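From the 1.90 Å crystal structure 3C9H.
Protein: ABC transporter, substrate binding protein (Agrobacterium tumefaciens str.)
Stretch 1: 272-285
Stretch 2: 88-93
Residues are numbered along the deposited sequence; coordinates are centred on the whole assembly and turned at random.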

ATOM      1  N   ALA A 272       8.320  22.806  -1.894  1.00 25.15           N
ATOM      2  CA  ALA A 272       8.671  24.101  -1.346  1.00 26.23           C
ATOM      3  C   ALA A 272       9.919  23.963  -0.483  1.00 26.93           C
ATOM      4  O   ALA A 272      10.748  24.864  -0.418  1.00 27.54           O
ATOM      5  CB  ALA A 272       7.506  24.665  -0.549  1.00 26.89           C
ATOM      6  N   ASN A 273      10.050  22.820   0.182  1.00 26.68           N
ATOM      7  CA  ASN A 273      11.177  22.558   1.055  1.00 26.65           C
ATOM      8  C   ASN A 273      11.780  21.182   0.783  1.00 25.92           C
ATOM      9  O   ASN A 273      11.645  20.278   1.589  1.00 23.45           O
ATOM     10  CB  ASN A 273      10.721  22.699   2.510  1.00 27.59           C
ATOM     11  CG  ASN A 273      10.678  24.152   2.958  1.00 30.22           C
ATOM     12  OD1 ASN A 273      11.720  24.725   3.305  1.00 38.78           O
ATOM     13  ND2 ASN A 273       9.496  24.753   2.943  1.00 30.96           N
ATOM     14  N   PRO A 274      12.472  21.038  -0.355  1.00 25.66           N
ATOM     15  CA  PRO A 274      13.000  19.734  -0.718  1.00 25.56           C
ATOM     16  C   PRO A 274      13.994  19.202   0.306  1.00 25.15           C
ATOM     17  O   PRO A 274      14.107  17.993   0.490  1.00 23.67           O
ATOM     18  CB  PRO A 274      13.663  19.979  -2.085  1.00 26.32           C
ATOM     19  CG  PRO A 274      13.899  21.442  -2.175  1.00 26.05           C
ATOM     20  CD  PRO A 274      12.801  22.076  -1.357  1.00 26.51           C
ATOM     21  N   GLU A 275      14.675  20.101   0.997  1.00 25.08           N
ATOM     22  CA  GLU A 275      15.645  19.709   1.996  1.00 25.59           C
ATOM     23  C   GLU A 275      14.963  18.989   3.155  1.00 24.89           C
ATOM     24  O   GLU A 275      15.472  17.983   3.631  1.00 24.59           O
ATOM     25  CB  GLU A 275      16.443  20.904   2.499  1.00 26.22           C
ATOM     26  CG  GLU A 275      17.275  21.603   1.419  1.00 28.68           C
ATOM     27  CD  GLU A 275      16.530  22.720   0.704  1.00 30.15           C
ATOM     28  OE1 GLU A 275      15.288  22.847   0.860  1.00 31.55           O
ATOM     29  OE2 GLU A 275      17.195  23.475  -0.034  1.00 31.70           O
ATOM     30  N   LEU A 276      13.809  19.489   3.588  1.00 24.66           N
ATOM     31  CA  LEU A 276      13.061  18.842   4.664  1.00 24.75           C
ATOM     32  C   LEU A 276      12.492  17.493   4.193  1.00 24.24           C
ATOM     33  O   LEU A 276      12.514  16.493   4.928  1.00 22.18           O
ATOM     34  CB  LEU A 276      11.948  19.747   5.172  1.00 24.82           C
ATOM     35  CG  LEU A 276      12.380  20.977   5.966  1.00 26.14           C
ATOM     36  CD1 LEU A 276      11.144  21.626   6.530  1.00 27.93           C
ATOM     37  CD2 LEU A 276      13.397  20.632   7.062  1.00 26.39           C
ATOM     38  N   GLY A 277      12.018  17.474   2.949  1.00 24.37           N
ATOM     39  CA  GLY A 277      11.578  16.260   2.295  1.00 24.17           C
ATOM     40  C   GLY A 277      12.638  15.181   2.283  1.00 23.91           C
ATOM     41  O   GLY A 277      12.348  14.022   2.627  1.00 23.85           O
ATOM     42  N   ARG A 278      13.861  15.531   1.879  1.00 23.74           N
ATOM     43  CA  ARG A 278      14.969  14.592   1.890  1.00 24.48           C
ATOM     44  C   ARG A 278      15.329  14.140   3.300  1.00 24.47           C
ATOM     45  O   ARG A 278      15.744  12.979   3.506  1.00 23.87           O
ATOM     46  CB  ARG A 278      16.211  15.183   1.244  1.00 24.67           C
ATOM     47  CG  ARG A 278      16.179  15.113  -0.216  1.00 25.97           C
ATOM     48  CD  ARG A 278      17.431  15.590  -0.828  1.00 28.60           C
ATOM     49  NE  ARG A 278      17.064  16.194  -2.082  1.00 34.05           N
ATOM     50  CZ  ARG A 278      16.956  17.496  -2.307  1.00 31.42           C
ATOM     51  NH1 ARG A 278      17.308  18.398  -1.429  1.00 36.13           N
ATOM     52  NH2 ARG A 278      16.577  17.875  -3.486  1.00 35.49           N
ATOM     53  N   ARG A 279      15.187  15.042   4.260  1.00 24.20           N
ATOM     54  CA  ARG A 279      15.453  14.694   5.663  1.00 24.76           C
ATOM     55  C   ARG A 279      14.491  13.616   6.153  1.00 23.22           C
ATOM     56  O   ARG A 279      14.889  12.677   6.852  1.00 23.36           O
ATOM     57  CB  ARG A 279      15.335  15.914   6.595  1.00 24.77           C
ATOM     58  CG  ARG A 279      16.277  15.746   7.794  1.00 26.67           C
ATOM     59  CD  ARG A 279      16.128  16.796   8.847  1.00 29.69           C
ATOM     60  NE  ARG A 279      16.507  18.107   8.352  1.00 31.74           N
ATOM     61  CZ  ARG A 279      16.499  19.222   9.077  1.00 34.37           C
ATOM     62  NH1 ARG A 279      16.106  19.212  10.349  1.00 34.96           N
ATOM     63  NH2 ARG A 279      16.850  20.374   8.505  1.00 34.34           N
ATOM     64  N   TYR A 280      13.219  13.792   5.824  1.00 22.58           N
ATOM     65  CA  TYR A 280      12.173  12.837   6.170  1.00 22.71           C
ATOM     66  C   TYR A 280      12.411  11.492   5.446  1.00 21.83           C
ATOM     67  O   TYR A 280      12.363  10.411   6.056  1.00 20.71           O
ATOM     68  CB  TYR A 280      10.841  13.426   5.757  1.00 23.12           C
ATOM     69  CG  TYR A 280       9.623  12.791   6.349  1.00 24.75           C
ATOM     70  CD1 TYR A 280       9.252  13.036   7.672  1.00 26.22           C
ATOM     71  CD2 TYR A 280       8.785  12.006   5.570  1.00 26.95           C
ATOM     72  CE1 TYR A 280       8.073  12.482   8.217  1.00 26.50           C
ATOM     73  CE2 TYR A 280       7.597  11.455   6.110  1.00 26.60           C
ATOM     74  CZ  TYR A 280       7.260  11.703   7.427  1.00 25.75           C
ATOM     75  OH  TYR A 280       6.100  11.153   7.956  1.00 29.13           O
ATOM     76  N   LEU A 281      12.696  11.564   4.152  1.00 21.45           N
ATOM     77  CA  LEU A 281      13.080  10.349   3.406  1.00 21.97           C
ATOM     78  C   LEU A 281      14.261   9.622   4.039  1.00 22.56           C
ATOM     79  O   LEU A 281      14.221   8.409   4.272  1.00 22.24           O
ATOM     80  CB  LEU A 281      13.384  10.713   1.949  1.00 22.03           C
ATOM     81  CG  LEU A 281      13.855   9.599   1.044  1.00 22.13           C
ATOM     82  CD1 LEU A 281      12.905   8.346   1.089  1.00 18.06           C
ATOM     83  CD2 LEU A 281      14.052  10.132  -0.376  1.00 18.97           C
ATOM     84  N   GLU A 282      15.321  10.356   4.347  1.00 23.76           N
ATOM     85  CA  GLU A 282      16.449   9.778   5.056  1.00 24.94           C
ATOM     86  C   GLU A 282      15.997   9.096   6.363  1.00 24.55           C
ATOM     87  O   GLU A 282      16.450   7.988   6.671  1.00 24.93           O
ATOM     88  CB  GLU A 282      17.483  10.862   5.365  1.00 25.58           C
ATOM     89  CG  GLU A 282      18.835  10.350   5.771  1.00 27.29           C
ATOM     90  CD  GLU A 282      19.899  11.404   5.568  1.00 30.01           C
ATOM     91  OE1 GLU A 282      19.758  12.464   6.222  1.00 38.09           O
ATOM     92  OE2 GLU A 282      20.834  11.188   4.740  1.00 37.30           O
ATOM     93  N   PHE A 283      15.104   9.739   7.118  1.00 24.40           N
ATOM     94  CA  PHE A 283      14.611   9.127   8.339  1.00 24.29           C
ATOM     95  C   PHE A 283      13.858   7.807   8.070  1.00 24.22           C
ATOM     96  O   PHE A 283      14.092   6.802   8.744  1.00 24.64           O
ATOM     97  CB  PHE A 283      13.760  10.097   9.161  1.00 25.69           C
ATOM     98  CG  PHE A 283      13.197   9.472  10.405  1.00 24.63           C
ATOM     99  CD1 PHE A 283      13.953   9.407  11.573  1.00 27.62           C
ATOM    100  CD2 PHE A 283      11.952   8.881  10.381  1.00 26.80           C
ATOM    101  CE1 PHE A 283      13.433   8.783  12.708  1.00 27.48           C
ATOM    102  CE2 PHE A 283      11.421   8.243  11.520  1.00 27.85           C
ATOM    103  CZ  PHE A 283      12.158   8.185  12.671  1.00 26.72           C
ATOM    104  N   PHE A 284      12.971   7.810   7.076  1.00 23.98           N
ATOM    105  CA  PHE A 284      12.272   6.609   6.654  1.00 24.18           C
ATOM    106  C   PHE A 284      13.203   5.488   6.179  1.00 23.95           C
ATOM    107  O   PHE A 284      12.814   4.337   6.230  1.00 23.95           O
ATOM    108  CB  PHE A 284      11.232   6.926   5.567  1.00 25.01           C
ATOM    109  CG  PHE A 284       9.874   7.304   6.127  1.00 26.05           C
ATOM    110  CD1 PHE A 284       8.724   6.583   5.774  1.00 27.90           C
ATOM    111  CD2 PHE A 284       9.753   8.350   7.036  1.00 26.80           C
ATOM    112  CE1 PHE A 284       7.490   6.912   6.298  1.00 27.05           C
ATOM    113  CE2 PHE A 284       8.523   8.683   7.576  1.00 28.61           C
ATOM    114  CZ  PHE A 284       7.388   7.968   7.205  1.00 27.46           C
ATOM    115  N   MET A 285      14.397   5.830   5.701  1.00 23.60           N
ATOM    116  CA  MET A 285      15.380   4.847   5.210  1.00 23.77           C
ATOM    117  C   MET A 285      16.317   4.374   6.327  1.00 25.22           C
ATOM    118  O   MET A 285      16.967   3.328   6.181  1.00 26.94           O
ATOM    119  CB  MET A 285      16.233   5.452   4.078  1.00 23.36           C
ATOM    120  CG  MET A 285      15.503   5.716   2.734  1.00 22.94           C
ATOM    121  SD  MET A 285      16.525   6.594   1.512  1.00 15.75           S
ATOM    122  CE  MET A 285      17.500   5.210   0.906  1.00 18.59           C
TER
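Stretch 2 (88-93) ADFAFS

How does stretch 2 lie on stretch 1? Residues 90-93 form an extended strand that runs in roughly the same direction as the helix 274-285, at 38° to it, with the two axes 8.8 Å apart at their closest. Asp-89, in the turn before the strand, meets the start of the helix, while Phe-90 and Phe-92 face its later turns. Strand alternation leaves Ala-91 and Ser-93 out of reach.

Where do the backbones come closest? They do so at Gly-277, whose CA lies 4.5 Å from the CA of Asp-89. Lacking a side chain, the glycine leaves a hollow on the helix, and the carbonyl of Asp-89 fills it: Asp-89 O sits 3.2 Å from Gly-277 CA in a CA-H...O contact. A CB at this position would lie only 1.9 Å from that oxygen, a plain clash.

What holds Asp-89 at the head of the helix? Its side chain, chi1 in the m well, reaches the backbone just before the first turn, where Asn-273 N donates a hydrogen bond of 2.7 Å to Asp-89 OD1. A water adds a bridge, donating to Asp-89 OD2 at 2.5 Å and accepting from Asn-273 ND2 at 2.9 Å.

Which bumps fill the hollows farther along? The ring of Phe-90 projects toward the helix among Gly-277, Tyr-280, Leu-281 and Phe-284. Tyr-280 turns its edge to the Phe-90 face in an offset pair, with Tyr-280 CD2 3.3 Å from Phe-90 CD2, and Leu-281 CB packs 3.7 Å from Phe-90 CE1. The edge of Phe-90 points in turn at the face of Phe-284. That ring then presents its own edge to the face of Phe-92, with Phe-284 CE1 3.7 Å from Phe-92 CE2, so the aromatic chain continues along the strand.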

ATOM      1  N   ALA A  88       3.940  19.143  -2.311  1.00 21.06           N
ATOM      2  CA  ALA A  88       4.474  18.465  -1.121  1.00 21.12           C
ATOM      3  C   ALA A  88       5.999  18.371  -1.172  1.00 20.74           C
ATOM      4  O   ALA A  88       6.615  18.376  -2.252  1.00 21.01           O
ATOM      5  CB  ALA A  88       3.875  17.056  -1.005  1.00 19.72           C
ATOM      6  N   ASP A  89       6.597  18.248   0.005  1.00 20.55           N
ATOM      7  CA  ASP A  89       8.024  18.052   0.127  1.00 20.16           C
ATOM      8  C   ASP A  89       8.410  16.559   0.055  1.00 19.94           C
ATOM      9  O   ASP A  89       9.574  16.230  -0.225  1.00 19.04           O
ATOM     10  CB  ASP A  89       8.483  18.654   1.447  1.00 21.29           C
ATOM     11  CG  ASP A  89       8.111  20.133   1.572  1.00 22.75           C
ATOM     12  OD1 ASP A  89       8.251  20.839   0.567  1.00 25.51           O
ATOM     13  OD2 ASP A  89       7.661  20.586   2.643  1.00 25.62           O
ATOM     14  N   PHE A  90       7.439  15.691   0.361  1.00 18.79           N
ATOM     15  CA  PHE A  90       7.575  14.227   0.362  1.00 18.71           C
ATOM     16  C   PHE A  90       6.252  13.584  -0.049  1.00 18.08           C
ATOM     17  O   PHE A  90       5.182  13.951   0.470  1.00 19.17           O
ATOM     18  CB  PHE A  90       8.012  13.723   1.749  1.00 18.57           C
ATOM     19  CG  PHE A  90       8.422  12.268   1.776  1.00 19.20           C
ATOM     20  CD1 PHE A  90       9.490  11.800   1.030  1.00 20.08           C
ATOM     21  CD2 PHE A  90       7.742  11.370   2.554  1.00 17.83           C
ATOM     22  CE1 PHE A  90       9.836  10.441   1.068  1.00 18.90           C
ATOM     23  CE2 PHE A  90       8.093  10.021   2.601  1.00 19.84           C
ATOM     24  CZ  PHE A  90       9.146   9.567   1.845  1.00 19.03           C
ATOM     25  N   ALA A  91       6.324  12.653  -1.009  1.00 17.70           N
ATOM     26  CA  ALA A  91       5.193  11.893  -1.469  1.00 17.03           C
ATOM     27  C   ALA A  91       5.463  10.454  -1.123  1.00 16.58           C
ATOM     28  O   ALA A  91       6.515   9.905  -1.478  1.00 16.24           O
ATOM     29  CB  ALA A  91       4.993  12.049  -2.985  1.00 18.48           C
ATOM     30  N   PHE A  92       4.524   9.824  -0.450  1.00 15.92           N
ATOM     31  CA  PHE A  92       4.692   8.451   0.041  1.00 16.81           C
ATOM     32  C   PHE A  92       3.442   7.641  -0.285  1.00 17.55           C
ATOM     33  O   PHE A  92       2.353   7.906   0.267  1.00 18.08           O
ATOM     34  CB  PHE A  92       4.959   8.519   1.545  1.00 17.46           C
ATOM     35  CG  PHE A  92       5.339   7.180   2.177  1.00 16.75           C
ATOM     36  CD1 PHE A  92       6.400   6.456   1.700  1.00 16.70           C
ATOM     37  CD2 PHE A  92       4.663   6.713   3.305  1.00 17.54           C
ATOM     38  CE1 PHE A  92       6.767   5.257   2.275  1.00 17.99           C
ATOM     39  CE2 PHE A  92       5.041   5.515   3.895  1.00 19.15           C
ATOM     40  CZ  PHE A  92       6.099   4.795   3.359  1.00 19.79           C
ATOM     41  N   SER A  93       3.581   6.655  -1.182  1.00 17.81           N
ATOM     42  CA  SER A  93       2.440   5.984  -1.785  1.00 17.85           C
ATOM     43  C   SER A  93       2.682   4.513  -2.052  1.00 18.66           C
ATOM     44  O   SER A  93       3.773   4.110  -2.485  1.00 18.06           O
ATOM     45  CB  SER A  93       2.108   6.665  -3.106  1.00 18.07           C
ATOM     46  OG  SER A  93       1.030   6.034  -3.758  1.00 16.54           O
TER
HETATM   47  O   HOH W   1       7.165  23.002   3.097  1.00 32.88           O